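Local coordinates for protein Bd0816 (Bdellovibrio bacteriovorus HD100, PDB 5CER) that probably acts as a serine-type D-Ala-D-Ala carboxypeptidase of the peptidase S13 family, cleaving the terminal D-alanine from peptidoglycan peptides, at residues A[26-31]-A[265-270]; A[55-60]-A[69-74]. The protein carries 2 engineered substitutions. One frame throughout, in Å; residues are numbered along the deposited sequence.

Contact 1. Residues A[26-31]-A[265-270]; sequences QKKFPL and YNEATC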
loop_
_atom_site.group_PDB
_atom_site.type_symbol
_atom_site.label_atom_id
_atom_site.label_comp_id
_atom_site.label_asym_id
_atom_site.label_seq_id
_atom_site.Cartn_x
_atom_site.Cartn_y
_atom_site.Cartn_z
ATOM N N GLN A 26 -3.994 23.529 11.924
ATOM C CA GLN A 26 -3.064 24.372 11.168
ATOM C C GLN A 26 -1.614 24.101 11.537
ATOM O O GLN A 26 -0.754 24.885 11.179
ATOM C CB GLN A 26 -3.376 25.844 11.402
ATOM C CG GLN A 26 -4.751 26.262 10.953
ATOM C CD GLN A 26 -5.015 27.731 11.212
ATOM O OE1 GLN A 26 -4.300 28.376 11.957
ATOM N NE2 GLN A 26 -6.078 28.247 10.637
ATOM N N LYS A 27 -1.339 22.979 12.212
ATOM C CA LYS A 27 0.038 22.628 12.513
ATOM C C LYS A 27 0.510 21.548 11.579
ATOM O O LYS A 27 -0.162 20.527 11.380
ATOM C CB LYS A 27 0.173 22.168 13.967
ATOM C CG LYS A 27 1.627 21.854 14.313
ATOM C CD LYS A 27 1.887 21.544 15.780
ATOM C CE LYS A 27 3.315 21.031 15.926
ATOM N NZ LYS A 27 3.591 20.681 17.340
ATOM N N LYS A 28 1.689 21.755 11.023
ATOM C CA LYS A 28 2.332 20.749 10.179
ATOM C C LYS A 28 2.759 19.536 10.963
ATOM O O LYS A 28 3.361 19.636 12.009
ATOM C CB LYS A 28 3.548 21.315 9.480
ATOM C CG LYS A 28 3.209 22.397 8.489
ATOM C CD LYS A 28 4.441 22.834 7.751
ATOM C CE LYS A 28 5.313 23.709 8.608
ATOM N NZ LYS A 28 6.621 23.888 7.937
ATOM N N PHE A 29 2.409 18.368 10.431
ATOM C CA PHE A 29 2.834 17.086 10.980
ATOM C C PHE A 29 3.345 16.188 9.862
ATOM O O PHE A 29 2.897 16.312 8.721
ATOM C CB PHE A 29 1.673 16.376 11.730
ATOM C CG PHE A 29 1.216 17.075 12.969
ATOM C CD1 PHE A 29 2.017 17.089 14.119
ATOM C CD2 PHE A 29 -0.037 17.696 13.027
ATOM C CE1 PHE A 29 1.571 17.739 15.277
ATOM C CE2 PHE A 29 -0.484 18.336 14.184
ATOM C CZ PHE A 29 0.322 18.364 15.302
ATOM N N PRO A 30 4.197 15.233 10.196
ATOM C CA PRO A 30 4.549 14.223 9.192
ATOM C C PRO A 30 3.354 13.465 8.607
ATOM O O PRO A 30 2.504 12.993 9.349
ATOM C CB PRO A 30 5.447 13.241 9.963
ATOM C CG PRO A 30 5.900 13.993 11.157
ATOM C CD PRO A 30 4.784 14.927 11.515
ATOM N N LEU A 31 3.327 13.358 7.285
ATOM C CA LEU A 31 2.223 12.757 6.543
ATOM C C LEU A 31 2.407 11.261 6.286
ATOM O O LEU A 31 1.397 10.556 6.141
ATOM C CB LEU A 31 2.022 13.440 5.177
ATOM C CG LEU A 31 1.715 14.933 5.178
ATOM C CD1 LEU A 31 1.538 15.451 3.756
ATOM C CD2 LEU A 31 0.478 15.229 5.998
ATOM N N TYR A 265 10.694 14.103 6.986
ATOM C CA TYR A 265 9.433 13.699 6.415
ATOM C C TYR A 265 8.694 14.860 5.705
ATOM O O TYR A 265 8.756 15.991 6.143
ATOM C CB TYR A 265 8.558 13.241 7.540
ATOM C CG TYR A 265 9.033 12.028 8.290
ATOM C CD1 TYR A 265 9.230 10.800 7.614
ATOM C CD2 TYR A 265 9.202 12.053 9.679
ATOM C CE1 TYR A 265 9.626 9.657 8.297
ATOM C CE2 TYR A 265 9.548 10.910 10.372
ATOM C CZ TYR A 265 9.759 9.710 9.678
ATOM O OH TYR A 265 10.126 8.551 10.377
ATOM N N ASN A 266 7.921 14.537 4.663
ATOM C CA ASN A 266 6.932 15.459 4.129
ATOM C C ASN A 266 5.991 15.801 5.256
ATOM O O ASN A 266 5.539 14.899 6.008
ATOM C CB ASN A 266 6.123 14.835 2.990
ATOM C CG ASN A 266 6.928 14.595 1.729
ATOM O OD1 ASN A 266 8.065 15.090 1.550
ATOM N ND2 ASN A 266 6.349 13.820 0.822
ATOM N N GLU A 267 5.679 17.081 5.380
ATOM C CA GLU A 267 4.754 17.577 6.424
ATOM C C GLU A 267 3.688 18.473 5.824
ATOM O O GLU A 267 3.959 19.247 4.893
ATOM C CB GLU A 267 5.481 18.454 7.395
ATOM C CG GLU A 267 6.458 17.754 8.303
ATOM C CD GLU A 267 7.084 18.713 9.309
ATOM O OE1 GLU A 267 7.181 19.951 9.049
ATOM O OE2 GLU A 267 7.473 18.203 10.371
ATOM N N ALA A 268 2.481 18.357 6.334
ATOM C CA ALA A 268 1.477 19.351 6.035
ATOM C C ALA A 268 0.487 19.439 7.193
ATOM O O ALA A 268 0.471 18.575 8.064
ATOM C CB ALA A 268 0.766 19.044 4.723
ATOM N N THR A 269 -0.336 20.472 7.176
ATOM C CA THR A 269 -1.415 20.609 8.154
ATOM C C THR A 269 -2.609 19.770 7.764
ATOM O O THR A 269 -2.780 19.391 6.600
ATOM C CB THR A 269 -1.940 22.028 8.226
ATOM O OG1 THR A 269 -2.669 22.324 7.029
ATOM C CG2 THR A 269 -0.788 23.005 8.424
ATOM N N CYS A 270 -3.401 19.439 8.758
ATOM C CA CYS A 270 -4.520 18.560 8.564
ATOM C C CYS A 270 -5.539 19.218 7.629
ATOM O O CYS A 270 -6.195 18.549 6.844
ATOM C CB CYS A 270 -5.126 18.196 9.929
ATOM S SG CYS A 270 -6.073 16.668 9.946
HETATM O O HOH W 1 -2.803 19.545 11.503
HETATM O O HOH W 2 5.551 18.580 12.984
#
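Phe29 and Ala268 are the hydrogen-bonded pair of a short antiparallel bridge that puts strand 29-30 on the edge of a small three-stranded sheet, next to the central strand 267-268. Phe29 N reaches Ala268 O at 3.1 Å in a nearly straight bond (172°), although it comes from above the carbonyl plane; Ala268 N returns a more bent one (146°) to Phe29 O. A third bond joins Leu31 N to Asn266 O at 3.0 Å. Between them Pro30 occupies the non-hydrogen-bonded place facing Glu267, and its CB rests obliquely against Tyr265, 3.9 Å from Tyr265 CB. Leu31 packs CD1 on Ala268 CB (3.8 Å). Lys28 NZ stays 4.1 Å from Glu267 OE1, beyond a salt bridge, and bonds to Gln244 O instead. Further out, the Asn266 side chain accepts from His250 N at OD1 and bonds through ND2 to Asn251 O and Ser35 OG. In Thr269, the N-cap of helix 270-286, CG2 is anti to the carbonyl carbon and OG1 lies between N and C (chi1 71°), which turns the methyl to Gln26 O (3.3 Å from CG2) and the hydroxyl to Thr272. A water closes this end, donating to Lys27 O and accepting from Cys270 N, 2.8 Å from each.

Contact 2. Residues A[55-60]-A[69-74]; sequences TVLHLT and LHVEGS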
loop_
_atom_site.group_PDB
_atom_site.type_symbol
_atom_site.label_atom_id
_atom_site.label_comp_id
_atom_site.label_asym_id
_atom_site.label_seq_id
_atom_site.Cartn_x
_atom_site.Cartn_y
_atom_site.Cartn_z
ATOM N N THR A 55 5.591 5.417 -24.775
ATOM C CA THR A 55 6.935 5.022 -25.064
ATOM C C THR A 55 7.025 4.616 -26.544
ATOM O O THR A 55 6.266 3.770 -27.032
ATOM C CB THR A 55 7.378 3.922 -24.097
ATOM O OG1 THR A 55 7.067 4.279 -22.731
ATOM C CG2 THR A 55 8.864 3.696 -24.185
ATOM N N VAL A 56 7.970 5.209 -27.274
ATOM C CA VAL A 56 8.111 4.950 -28.717
ATOM C C VAL A 56 9.323 4.022 -28.991
ATOM O O VAL A 56 10.414 4.217 -28.466
ATOM C CB VAL A 56 8.214 6.247 -29.542
ATOM C CG1 VAL A 56 8.188 5.936 -31.028
ATOM C CG2 VAL A 56 7.074 7.183 -29.201
ATOM N N LEU A 57 9.070 2.995 -29.803
ATOM C CA LEU A 57 10.020 1.944 -30.095
ATOM C C LEU A 57 10.319 2.059 -31.592
ATOM O O LEU A 57 9.419 1.958 -32.425
ATOM C CB LEU A 57 9.412 0.579 -29.761
ATOM C CG LEU A 57 8.814 0.420 -28.365
ATOM C CD1 LEU A 57 7.973 -0.816 -28.276
ATOM C CD2 LEU A 57 9.893 0.384 -27.302
ATOM N N HIS A 58 11.590 2.258 -31.913
ATOM C CA HIS A 58 12.109 2.517 -33.259
ATOM C C HIS A 58 12.859 1.253 -33.702
ATOM O O HIS A 58 13.934 0.959 -33.203
ATOM C CB HIS A 58 13.033 3.745 -33.208
ATOM C CG HIS A 58 12.298 5.010 -32.922
ATOM N ND1 HIS A 58 11.592 5.692 -33.890
ATOM C CD2 HIS A 58 12.117 5.693 -31.772
ATOM C CE1 HIS A 58 11.022 6.751 -33.349
ATOM N NE2 HIS A 58 11.321 6.772 -32.063
ATOM N N LEU A 59 12.239 0.507 -34.602
ATOM C CA LEU A 59 12.656 -0.831 -34.979
ATOM C C LEU A 59 13.204 -0.793 -36.407
ATOM O O LEU A 59 12.495 -0.400 -37.357
ATOM C CB LEU A 59 11.445 -1.750 -34.867
ATOM C CG LEU A 59 11.193 -2.265 -33.457
ATOM C CD1 LEU A 59 9.704 -2.279 -33.145
ATOM C CD2 LEU A 59 11.766 -3.649 -33.222
ATOM N N THR A 60 14.484 -1.156 -36.561
ATOM C CA THR A 60 15.153 -1.119 -37.849
ATOM C C THR A 60 15.700 -2.515 -38.169
ATOM O O THR A 60 16.483 -3.040 -37.392
ATOM C CB THR A 60 16.308 -0.077 -37.815
ATOM O OG1 THR A 60 15.817 1.202 -37.392
ATOM C CG2 THR A 60 16.998 0.046 -39.163
ATOM N N LEU A 69 16.777 -1.751 -32.081
ATOM C CA LEU A 69 15.723 -1.068 -31.366
ATOM C C LEU A 69 16.293 0.180 -30.642
ATOM O O LEU A 69 17.229 0.076 -29.845
ATOM C CB LEU A 69 15.109 -2.018 -30.337
ATOM C CG LEU A 69 14.102 -1.461 -29.327
ATOM C CD1 LEU A 69 13.033 -0.593 -29.991
ATOM C CD2 LEU A 69 13.429 -2.631 -28.639
ATOM N N HIS A 70 15.715 1.347 -30.908
ATOM C CA HIS A 70 15.956 2.524 -30.076
ATOM C C HIS A 70 14.672 2.845 -29.305
ATOM O O HIS A 70 13.616 3.057 -29.918
ATOM C CB HIS A 70 16.379 3.746 -30.903
ATOM C CG HIS A 70 16.596 4.964 -30.068
ATOM N ND1 HIS A 70 17.643 5.071 -29.180
ATOM C CD2 HIS A 70 15.875 6.105 -29.942
ATOM C CE1 HIS A 70 17.567 6.230 -28.546
ATOM N NE2 HIS A 70 16.516 6.888 -29.004
ATOM N N VAL A 71 14.768 2.902 -27.973
ATOM C CA VAL A 71 13.633 3.225 -27.131
ATOM C C VAL A 71 13.681 4.700 -26.854
ATOM O O VAL A 71 14.618 5.206 -26.196
ATOM C CB VAL A 71 13.686 2.450 -25.789
ATOM C CG1 VAL A 71 12.415 2.690 -24.975
ATOM C CG2 VAL A 71 13.899 0.956 -26.043
ATOM N N GLU A 72 12.656 5.392 -27.333
ATOM C CA GLU A 72 12.432 6.783 -26.998
ATOM C C GLU A 72 11.468 6.775 -25.814
ATOM O O GLU A 72 10.315 6.432 -25.956
ATOM C CB GLU A 72 11.852 7.534 -28.175
ATOM C CG GLU A 72 11.597 9.007 -27.933
ATOM C CD GLU A 72 10.833 9.661 -29.057
ATOM O OE1 GLU A 72 10.673 9.032 -30.099
ATOM O OE2 GLU A 72 10.390 10.814 -28.906
ATOM N N GLY A 73 11.945 7.228 -24.660
ATOM C CA GLY A 73 11.219 7.086 -23.372
ATOM C C GLY A 73 10.172 8.153 -23.122
ATOM O O GLY A 73 10.263 9.245 -23.677
ATOM N N SER A 74 9.158 7.801 -22.348
ATOM C CA SER A 74 8.117 8.727 -21.913
ATOM C C SER A 74 8.199 8.981 -20.394
ATOM O O SER A 74 7.279 9.491 -19.814
ATOM C CB SER A 74 6.776 8.102 -22.227
ATOM O OG SER A 74 6.626 6.836 -21.559
HETATM O O HOH W 3 9.440 5.064 -21.169
#
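Leu69 lays its CD1 methyl over the His58 backbone of the facing strand, 3.7 Å from both His58 N and His58 O, in the hollow between Leu57 and Leu59. CG stands anti to the backbone N (chi1 172°), and chi2 (48°) then leans CD1 across the strand gap to 3.8 Å from Leu57 CB, with Leu59 bordering the hollow. Two residues on, Val71 repeats the fit: its CG1 enters the next notch, 3.8 Å from Thr55 CG2 and 4.1 Å from Leu57 CD2. Leu57 is the bump between these two methyls, touched at CB by Leu69 and at CD2 by Val71, and strand 194-199 adds Val196 to the apolar layer.

The other face carries Val56, His58, His70 and Glu72, is largely polar and meshes on a diagonal. Val56 pairs with Glu72 and His58 with His70, yet the extended Glu72 chain runs alongside Val56 and brings its carboxylate to the imidazole of His58. His58 NE2 donates to Glu72 OE1 at 3.1 Å, nearly straight (171°); the carboxylate is nearly coplanar with the ring, and OE1 sits close to the ring plane. Val56 CB packs 3.8 Å from the same OE1. His70 O also lies at the His58 ring edge. Tyr187 stacks on His70 and meets His58 at an incline, while Thr103 binds His70 ND1.

Where strand 67-72 gives way to loop, Thr55 OG1 and Ser74 OG share a hydrogen bond of 2.8 Å, and a water links Thr55 OG1 to Ser74 N. Four backbone bonds, two for each hydrogen-bonded pair, hold the strands in register. With an apolar face of interlocking leucine and valine methyls and a largely polar face spanned by a diagonal His-carboxylate bond, the unit is a beta hairpin within a mixed sheet, bordered by strands 98-104 and 194-199.

How the contacts relate
The two contacts lie on opposite sides of the chain's centre, with their centres about 42 Å apart and their nearest atoms about 21 Å apart, and they share no sheet. Contact 2 is local, a hairpin whose segments are separated by only eight residues, and belongs to the mixed sheet with strands 98-104, 175-181 and 194-199. Contact 1 is long-range: it joins 26-31 to 265-270, so along the chain the whole of contact 2 is nested inside the loop it closes. The polypeptide therefore leaves the region of contact 1, builds most of the distant mixed sheet and returns, strand 399-400 joining that sheet at the C-terminal end, consistent with the inserted domains of S13 carboxypeptidases.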